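Local coordinates for protein cysteine protease-like VirA (Shigella flexneri, PDB 3EB8) that serves as a secreted virulence effector promoting bacterial entry into and spread between host epithelial cells, although its reported alpha-tubulin-specific protease activity has been disputed, at residues A[146-151]-A[156-161]; A[171-176]-A[227-232]. All coordinates share one frame; numbering follows the deposited sequence.

Contact 1: residues A[146-151]-A[156-161]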
loop_
_atom_site.group_PDB
_atom_site.type_symbol
_atom_site.label_atom_id
_atom_site.label_comp_id
_atom_site.label_asym_id
_atom_site.label_seq_id
_atom_site.Cartn_x
_atom_site.Cartn_y
_atom_site.Cartn_z
ATOM N N ARG A 146 13.518 -12.569 3.706
ATOM C CA ARG A 146 12.471 -13.561 3.916
ATOM C C ARG A 146 11.341 -13.398 2.897
ATOM O O ARG A 146 10.919 -14.377 2.268
ATOM C CB ARG A 146 11.931 -13.492 5.349
ATOM C CG ARG A 146 12.997 -13.750 6.390
ATOM C CD ARG A 146 12.533 -13.465 7.814
ATOM N NE ARG A 146 13.644 -12.971 8.626
ATOM C CZ ARG A 146 13.765 -13.155 9.937
ATOM N NH1 ARG A 146 12.848 -13.844 10.602
ATOM N NH2 ARG A 146 14.816 -12.659 10.580
ATOM N N ASP A 147 10.869 -12.165 2.719
ATOM C CA ASP A 147 9.726 -11.926 1.843
ATOM C C ASP A 147 10.030 -12.187 0.355
ATOM O O ASP A 147 9.219 -12.787 -0.357
ATOM C CB ASP A 147 9.155 -10.519 2.046
ATOM C CG ASP A 147 7.814 -10.331 1.343
ATOM O OD1 ASP A 147 6.791 -10.189 2.049
ATOM O OD2 ASP A 147 7.778 -10.345 0.088
ATOM N N ILE A 148 11.189 -11.735 -0.115
ATOM C CA ILE A 148 11.549 -11.991 -1.499
ATOM C C ILE A 148 11.793 -13.469 -1.692
ATOM O O ILE A 148 11.419 -14.033 -2.710
ATOM C CB ILE A 148 12.776 -11.181 -1.942
ATOM C CG1 ILE A 148 12.434 -9.686 -1.952
ATOM C CG2 ILE A 148 13.233 -11.620 -3.325
ATOM C CD1 ILE A 148 11.170 -9.354 -2.694
ATOM N N ARG A 149 12.403 -14.108 -0.704
ATOM C CA ARG A 149 12.673 -15.525 -0.830
ATOM C C ARG A 149 11.360 -16.276 -1.050
ATOM O O ARG A 149 11.293 -17.219 -1.843
ATOM C CB ARG A 149 13.447 -16.066 0.370
ATOM C CG ARG A 149 14.026 -17.440 0.107
ATOM C CD ARG A 149 15.295 -17.696 0.883
ATOM N NE ARG A 149 15.582 -19.127 0.997
ATOM C CZ ARG A 149 16.282 -19.819 0.104
ATOM N NH1 ARG A 149 16.763 -19.212 -0.973
ATOM N NH2 ARG A 149 16.496 -21.112 0.280
ATOM N N ALA A 150 10.304 -15.823 -0.385
ATOM C CA ALA A 150 9.024 -16.518 -0.447
ATOM C C ALA A 150 8.095 -15.944 -1.511
ATOM O O ALA A 150 6.944 -16.354 -1.615
ATOM C CB ALA A 150 8.344 -16.495 0.919
ATOM N N SER A 151 8.594 -15.001 -2.300
ATOM C CA SER A 151 7.748 -14.295 -3.259
ATOM C C SER A 151 7.247 -15.182 -4.399
ATOM O O SER A 151 6.170 -14.937 -4.949
ATOM C CB SER A 151 8.457 -13.051 -3.826
ATOM O OG SER A 151 9.295 -13.368 -4.928
ATOM N N THR A 156 3.179 -10.830 -3.630
ATOM C CA THR A 156 4.093 -9.677 -3.656
ATOM C C THR A 156 4.267 -9.103 -5.074
ATOM O O THR A 156 4.583 -9.835 -6.027
ATOM C CB THR A 156 5.497 -10.019 -3.039
ATOM O OG1 THR A 156 5.352 -10.377 -1.656
ATOM C CG2 THR A 156 6.450 -8.837 -3.147
ATOM N N LYS A 157 4.034 -7.801 -5.211
ATOM C CA LYS A 157 4.320 -7.098 -6.455
ATOM C C LYS A 157 4.928 -5.752 -6.172
ATOM O O LYS A 157 4.516 -5.059 -5.252
ATOM C CB LYS A 157 3.063 -6.915 -7.287
ATOM C CG LYS A 157 2.571 -8.197 -7.920
ATOM C CD LYS A 157 1.275 -7.974 -8.681
ATOM C CE LYS A 157 0.837 -9.245 -9.386
ATOM N NZ LYS A 157 -0.620 -9.193 -9.686
ATOM N N ILE A 158 5.911 -5.372 -6.971
ATOM C CA ILE A 158 6.626 -4.140 -6.733
ATOM C C ILE A 158 6.651 -3.323 -8.002
ATOM O O ILE A 158 7.002 -3.832 -9.066
ATOM C CB ILE A 158 8.059 -4.412 -6.283
ATOM C CG1 ILE A 158 8.056 -5.306 -5.050
ATOM C CG2 ILE A 158 8.791 -3.077 -6.012
ATOM C CD1 ILE A 158 9.288 -6.144 -4.917
ATOM N N TYR A 159 6.289 -2.051 -7.882
ATOM C CA TYR A 159 6.218 -1.156 -9.031
ATOM C C TYR A 159 7.034 0.111 -8.829
ATOM O O TYR A 159 7.030 0.687 -7.750
ATOM C CB TYR A 159 4.777 -0.742 -9.300
ATOM C CG TYR A 159 3.833 -1.877 -9.461
ATOM C CD1 TYR A 159 3.144 -2.384 -8.369
ATOM C CD2 TYR A 159 3.619 -2.458 -10.708
ATOM C CE1 TYR A 159 2.262 -3.448 -8.509
ATOM C CE2 TYR A 159 2.735 -3.523 -10.863
ATOM C CZ TYR A 159 2.053 -4.011 -9.761
ATOM O OH TYR A 159 1.182 -5.069 -9.892
ATOM N N PHE A 160 7.742 0.539 -9.862
ATOM C CA PHE A 160 8.178 1.921 -9.902
ATOM C C PHE A 160 7.394 2.637 -10.989
ATOM O O PHE A 160 7.398 2.217 -12.145
ATOM C CB PHE A 160 9.672 2.045 -10.162
ATOM C CG PHE A 160 10.133 3.462 -10.278
ATOM C CD1 PHE A 160 10.598 4.144 -9.177
ATOM C CD2 PHE A 160 10.075 4.122 -11.477
ATOM C CE1 PHE A 160 11.006 5.455 -9.287
ATOM C CE2 PHE A 160 10.479 5.427 -11.583
ATOM C CZ PHE A 160 10.944 6.093 -10.494
ATOM N N ASN A 161 6.712 3.711 -10.616
ATOM C CA ASN A 161 5.887 4.453 -11.565
ATOM C C ASN A 161 5.016 3.572 -12.452
ATOM O O ASN A 161 5.028 3.693 -13.668
ATOM C CB ASN A 161 6.743 5.407 -12.407
ATOM C CG ASN A 161 6.648 6.846 -11.922
ATOM O OD1 ASN A 161 5.632 7.510 -12.146
ATOM N ND2 ASN A 161 7.697 7.334 -11.244
#
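Thr156 OG1 is gripped twice: it gives its proton to Asp147 OD2 at 3.0 Å and takes one from the backbone N of His277, on strand 274-283. The contact belongs to a helix-turn-strand unit, in which helix 140-149 ends, the chain turns, and strand 157-160 leads away from the helix and pairs in parallel with strand 274-283. Threonine suits the entry to this strand, because its hydroxyl can be donor and acceptor at once while its methyl turns toward the side chain of Ile158. The proton reaches Asp147 OD2 on the syn lone pair, the side of the carboxylate's other oxygen. With chi1 at -169°, the CG of Asp147 lies opposite its own backbone N, which carries the carboxylate across to the threonine, and Thr156 CG2 lies 3.8 Å from Asp147 OD2. Next to this polar bridge is an apolar one: Ile148 CD1 meets Ile158 CD1 at 4.3 Å, methyl against methyl. Both isoleucines also rest on Ile170 of helix 167-176, so branched aliphatic chains suit this buried corner. Beyond the helix end, Ser151 CB stands 4.3 Å from Thr156 CB. Ser151 OG turns back to Ile148 O at 3.1 Å, in the carbonyl plane with a C=O···O angle of 134°. Ile148 O also accepts from Ser151 N at 3.0 Å.

Contact 2: residues A[171-176]-A[227-232]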
loop_
_atom_site.group_PDB
_atom_site.type_symbol
_atom_site.label_atom_id
_atom_site.label_comp_id
_atom_site.label_asym_id
_atom_site.label_seq_id
_atom_site.Cartn_x
_atom_site.Cartn_y
_atom_site.Cartn_z
ATOM N N ALA A 171 15.216 -10.083 -6.569
ATOM C CA ALA A 171 16.038 -11.075 -5.880
ATOM C C ALA A 171 17.509 -10.953 -6.286
ATOM O O ALA A 171 18.396 -11.065 -5.448
ATOM C CB ALA A 171 15.523 -12.489 -6.144
ATOM N N ASP A 172 17.772 -10.718 -7.568
ATOM C CA ASP A 172 19.153 -10.546 -8.011
ATOM C C ASP A 172 19.781 -9.279 -7.406
ATOM O O ASP A 172 20.945 -9.279 -7.018
ATOM C CB ASP A 172 19.254 -10.502 -9.540
ATOM C CG ASP A 172 18.976 -11.839 -10.194
ATOM O OD1 ASP A 172 18.937 -12.861 -9.475
ATOM O OD2 ASP A 172 18.807 -11.866 -11.438
ATOM N N LEU A 173 19.004 -8.202 -7.342
ATOM C CA LEU A 173 19.462 -6.950 -6.744
ATOM C C LEU A 173 19.756 -7.127 -5.258
ATOM O O LEU A 173 20.824 -6.774 -4.780
ATOM C CB LEU A 173 18.406 -5.855 -6.927
ATOM C CG LEU A 173 18.634 -4.524 -6.193
ATOM C CD1 LEU A 173 19.848 -3.809 -6.738
ATOM C CD2 LEU A 173 17.413 -3.618 -6.309
ATOM N N ILE A 174 18.799 -7.686 -4.534
ATOM C CA ILE A 174 18.904 -7.797 -3.094
ATOM C C ILE A 174 20.075 -8.716 -2.743
ATOM O O ILE A 174 20.781 -8.519 -1.747
ATOM C CB ILE A 174 17.542 -8.258 -2.477
ATOM C CG1 ILE A 174 17.114 -7.295 -1.379
ATOM C CG2 ILE A 174 17.557 -9.731 -2.006
ATOM C CD1 ILE A 174 16.928 -5.886 -1.883
ATOM N N ASN A 175 20.305 -9.696 -3.603
ATOM C CA ASN A 175 21.403 -10.635 -3.423
ATOM C C ASN A 175 22.787 -9.995 -3.572
ATOM O O ASN A 175 23.708 -10.294 -2.797
ATOM C CB ASN A 175 21.261 -11.809 -4.401
ATOM C CG ASN A 175 22.554 -12.581 -4.570
ATOM O OD1 ASN A 175 23.179 -12.541 -5.635
ATOM N ND2 ASN A 175 22.980 -13.265 -3.509
ATOM N N GLU A 176 22.935 -9.132 -4.580
ATOM C CA GLU A 176 24.208 -8.477 -4.840
ATOM C C GLU A 176 24.433 -7.310 -3.883
ATOM O O GLU A 176 25.574 -6.932 -3.611
ATOM C CB GLU A 176 24.331 -8.055 -6.307
ATOM C CG GLU A 176 24.217 -9.243 -7.269
ATOM C CD GLU A 176 24.852 -9.002 -8.629
ATOM O OE1 GLU A 176 25.096 -7.833 -8.990
ATOM O OE2 GLU A 176 25.109 -9.995 -9.343
ATOM N N ALA A 227 19.009 6.240 -2.234
ATOM C CA ALA A 227 17.724 6.628 -1.699
ATOM C C ALA A 227 16.662 5.662 -2.209
ATOM O O ALA A 227 15.736 5.315 -1.492
ATOM C CB ALA A 227 17.382 8.065 -2.074
ATOM N N PHE A 228 16.819 5.215 -3.451
ATOM C CA PHE A 228 15.910 4.231 -4.001
ATOM C C PHE A 228 16.048 2.872 -3.289
ATOM O O PHE A 228 15.053 2.243 -2.934
ATOM C CB PHE A 228 16.086 4.053 -5.511
ATOM C CG PHE A 228 15.208 2.978 -6.067
ATOM C CD1 PHE A 228 13.865 3.227 -6.319
ATOM C CD2 PHE A 228 15.699 1.688 -6.250
ATOM C CE1 PHE A 228 13.027 2.211 -6.780
ATOM C CE2 PHE A 228 14.873 0.672 -6.720
ATOM C CZ PHE A 228 13.533 0.926 -6.985
ATOM N N ILE A 229 17.281 2.423 -3.088
ATOM C CA ILE A 229 17.494 1.170 -2.371
ATOM C C ILE A 229 16.842 1.259 -0.995
ATOM O O ILE A 229 16.185 0.328 -0.532
ATOM C CB ILE A 229 18.995 0.860 -2.209
ATOM C CG1 ILE A 229 19.661 0.746 -3.586
ATOM C CG2 ILE A 229 19.190 -0.400 -1.372
ATOM C CD1 ILE A 229 18.938 -0.209 -4.549
ATOM N N SER A 230 17.014 2.417 -0.372
ATOM C CA SER A 230 16.473 2.685 0.944
ATOM C C SER A 230 14.958 2.630 0.907
ATOM O O SER A 230 14.339 2.058 1.803
ATOM C CB SER A 230 16.959 4.055 1.446
ATOM O OG SER A 230 18.354 4.047 1.718
ATOM N N ALA A 231 14.368 3.211 -0.139
ATOM C CA ALA A 231 12.910 3.240 -0.290
ATOM C C ALA A 231 12.327 1.839 -0.505
ATOM O O ALA A 231 11.347 1.446 0.141
ATOM C CB ALA A 231 12.519 4.140 -1.432
ATOM N N LEU A 232 12.931 1.096 -1.430
ATOM C CA LEU A 232 12.536 -0.282 -1.706
ATOM C C LEU A 232 12.639 -1.193 -0.469
ATOM O O LEU A 232 11.689 -1.912 -0.125
ATOM C CB LEU A 232 13.402 -0.844 -2.828
ATOM C CG LEU A 232 13.266 -2.330 -3.174
ATOM C CD1 LEU A 232 11.830 -2.688 -3.587
ATOM C CD2 LEU A 232 14.261 -2.706 -4.266
#
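Chi1 angles of 172° at Leu173 and 173° at Leu232 place each CG opposite the backbone N, and with chi2 near 60° in both residues the two leucines extend from their helices toward each other. They meet tip to tip, Leu173 CD2 against Leu232 CD2 at 3.9 Å. Leu173 CD2 also lies 4.1 Å from Ile229 CD1, whose side chain passes it at a slant. One methyl of helix 167-176 therefore touches two side chains of helix 226-234, three residues apart and so on the same face of that helix. Leucine suits both positions because its forked end is presented beyond the CB and can bridge helices whose backbones stay well separated; isoleucine adds an ethyl branch that brings CD1 out to the shared point. All three residues are buried, and the contact between them is purely van der Waals. Asp172 takes no part in it and forms a salt bridge with Lys168 and a hydrogen bond with Asn204, as fits a carboxylate kept off the apolar interface. Ile229 continues the apolar surface to Met191, and Phe228 sets its ring edge-to-face with Tyr300 of strand 300-312. The arrangement is helix-helix packing through aliphatic side chains, which joins helix 167-176 to helix 226-234 in the region assigned to tubulin binding, residues 182-273.

Overall arrangement
Contacts 1 and 2 follow one another along the chain, the first closing before the second opens, and their centres lie about 11 Å apart on the same side of the molecule. They belong to one continuous buried region. Ile148 CG2 packs on Ala171 CB at 3.7 Å, so helices 140-149 and 167-176 lie against each other, while Ile158 CG2 meets Leu232 CD1 at 3.9 Å and Phe160 CD1 meets Phe228 CE1 at 3.9 Å, setting helix 226-234 on strand 157-160. Together the two contacts join three helices to the mixed sheet, and so tie part of the tubulin-binding region to chain segments that precede it.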